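Local coordinates for flower-specific gamma-thionin-like protein/acidic protein (Solanum lycopersicum, PDB 4UJ0) that is a plant defensin that binds phosphatidylinositol 4,5-bisphosphate through a dimeric cationic grip and thereby mediates cell lysis, at residues Q10-L15 and D19-K24. Sequence-based numbering, arbitrary orientation.
Sequences QTFPGL and DSSCRK
In the cysteine-stabilised alpha-beta fold of this defensin, the loop between strand 4-8 and helix 19-28 lays one aromatic side chain, F12, against the first turns of the helix at S21 and C22. The phenyl ring does the touching with one side of its rim: CD1 lies 3.8 Å from CA of C22. The backbone N of C22 is 3.7 Å from CE1, oblique to the ring. At the ring edge, near the ring plane, OG of S21 sits 3.5 Å from CE1 of F12, and the small serine side chain is consistent with this close approach to the helix backbone. With CG anti to the backbone N (chi1 -174°), F12 turns its ring toward the helix, where CE1 makes an apolar contact with CB of C22 at 4.3 Å. Phenylalanine suits this place because its long, apolar ring bridges loop and helix and covers CA and CB of C22. P13 follows directly, its CD 3.8 Å above the plane of the F12 ring and offset toward the rim, and Y25, about one turn after S21 and C22, meets F12 edge-to-face. G14 has a positive phi (77°), which favours glycine, and its O lies at the ring edge. C22 is buried and disulfide-bonded to C43 on strand 43-48, so the loop packs on a helix already tied to the sheet, as is typical of the gamma-thionin (plant defensin) scaffold.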
loop_
_atom_site.group_PDB
_atom_site.type_symbol
_atom_site.label_atom_id
_atom_site.label_comp_id
_atom_site.label_asym_id
_atom_site.label_seq_id
_atom_site.Cartn_x
_atom_site.Cartn_y
_atom_site.Cartn_z
ATOM N N GLN A 10 5.889 -1.435 -4.841
ATOM C CA GLN A 10 7.135 -1.900 -5.432
ATOM C C GLN A 10 8.313 -1.761 -4.478
ATOM O O GLN A 10 9.360 -2.366 -4.710
ATOM C CB GLN A 10 7.435 -1.153 -6.729
ATOM C CG GLN A 10 6.401 -1.360 -7.831
ATOM C CD GLN A 10 6.859 -0.810 -9.164
ATOM O OE1 GLN A 10 6.667 0.374 -9.462
ATOM N NE2 GLN A 10 7.471 -1.666 -9.981
ATOM N N THR A 11 8.140 -0.988 -3.404
ATOM C CA THR A 11 9.252 -0.674 -2.514
ATOM C C THR A 11 9.107 -1.214 -1.090
ATOM O O THR A 11 10.082 -1.209 -0.340
ATOM C CB THR A 11 9.504 0.846 -2.440
ATOM O OG1 THR A 11 8.442 1.501 -1.742
ATOM C CG2 THR A 11 9.649 1.435 -3.843
ATOM N N PHE A 12 7.911 -1.661 -0.712
ATOM C CA PHE A 12 7.729 -2.197 0.629
ATOM C C PHE A 12 8.487 -3.509 0.813
ATOM O O PHE A 12 8.327 -4.445 0.031
ATOM C CB PHE A 12 6.257 -2.438 0.910
ATOM C CG PHE A 12 5.996 -2.859 2.319
ATOM C CD1 PHE A 12 5.811 -1.916 3.302
ATOM C CD2 PHE A 12 5.999 -4.206 2.675
ATOM C CE1 PHE A 12 5.595 -2.302 4.617
ATOM C CE2 PHE A 12 5.750 -4.594 3.988
ATOM C CZ PHE A 12 5.572 -3.646 4.958
ATOM N N PRO A 13 9.335 -3.590 1.847
ATOM C CA PRO A 13 10.095 -4.825 2.053
ATOM C C PRO A 13 9.402 -5.861 2.934
ATOM O O PRO A 13 8.942 -5.548 4.030
ATOM C CB PRO A 13 11.373 -4.332 2.735
ATOM C CG PRO A 13 10.946 -3.097 3.472
ATOM C CD PRO A 13 9.806 -2.481 2.698
ATOM N N GLY A 14 9.343 -7.098 2.467
ATOM C CA GLY A 14 8.916 -8.198 3.319
ATOM C C GLY A 14 7.420 -8.253 3.534
ATOM O O GLY A 14 6.622 -7.713 2.761
ATOM N N LEU A 15 7.036 -8.917 4.612
ATOM C CA LEU A 15 5.633 -9.140 4.916
ATOM C C LEU A 15 4.980 -7.904 5.508
ATOM O O LEU A 15 5.572 -7.219 6.344
ATOM C CB LEU A 15 5.507 -10.284 5.916
ATOM C CG LEU A 15 5.917 -11.654 5.368
ATOM C CD1 LEU A 15 5.772 -12.718 6.443
ATOM C CD2 LEU A 15 5.102 -12.028 4.137
ATOM N N ASP A 19 -0.330 -1.434 8.610
ATOM C CA ASP A 19 -0.793 -0.535 7.558
ATOM C C ASP A 19 0.030 0.748 7.498
ATOM O O ASP A 19 0.316 1.265 6.409
ATOM C CB ASP A 19 -2.248 -0.134 7.792
ATOM C CG ASP A 19 -3.229 -1.227 7.434
ATOM O OD1 ASP A 19 -2.813 -2.290 6.940
ATOM O OD2 ASP A 19 -4.441 -1.000 7.627
ATOM N N SER A 20 0.375 1.281 8.672
ATOM C CA SER A 20 1.024 2.590 8.755
ATOM C C SER A 20 2.361 2.601 8.026
ATOM O O SER A 20 2.733 3.602 7.413
ATOM C CB SER A 20 1.203 3.033 10.217
ATOM O OG SER A 20 1.827 2.028 11.001
ATOM N N SER A 21 3.070 1.484 8.077
ATOM C CA SER A 21 4.363 1.356 7.416
ATOM C C SER A 21 4.159 1.287 5.897
ATOM O O SER A 21 4.824 1.978 5.132
ATOM C CB SER A 21 5.069 0.110 7.933
ATOM O OG SER A 21 6.278 -0.113 7.241
ATOM N N CYS A 22 3.222 0.451 5.475
ATOM C CA CYS A 22 2.868 0.333 4.064
ATOM C C CYS A 22 2.469 1.714 3.503
ATOM O O CYS A 22 2.903 2.125 2.421
ATOM C CB CYS A 22 1.704 -0.658 3.923
ATOM S SG CYS A 22 0.963 -0.783 2.272
ATOM N N ARG A 23 1.610 2.410 4.224
ATOM C CA ARG A 23 1.140 3.718 3.789
ATOM C C ARG A 23 2.336 4.638 3.483
ATOM O O ARG A 23 2.336 5.357 2.472
ATOM C CB ARG A 23 0.245 4.326 4.866
ATOM C CG ARG A 23 -0.394 5.655 4.506
ATOM C CD ARG A 23 -1.190 6.203 5.674
ATOM N NE ARG A 23 -1.986 5.157 6.321
ATOM C CZ ARG A 23 -2.031 4.928 7.636
ATOM N NH1 ARG A 23 -1.331 5.668 8.494
ATOM N NH2 ARG A 23 -2.794 3.945 8.106
ATOM N N LYS A 24 3.356 4.609 4.345
ATOM C CA LYS A 24 4.499 5.498 4.192
ATOM C C LYS A 24 5.241 5.200 2.896
ATOM O O LYS A 24 5.553 6.108 2.131
ATOM C CB LYS A 24 5.465 5.351 5.372
ATOM C CG LYS A 24 6.583 6.387 5.358
ATOM C CD LYS A 24 7.611 6.158 6.469
ATOM C CE LYS A 24 8.301 4.811 6.318
ATOM N NZ LYS A 24 8.912 4.614 4.965
#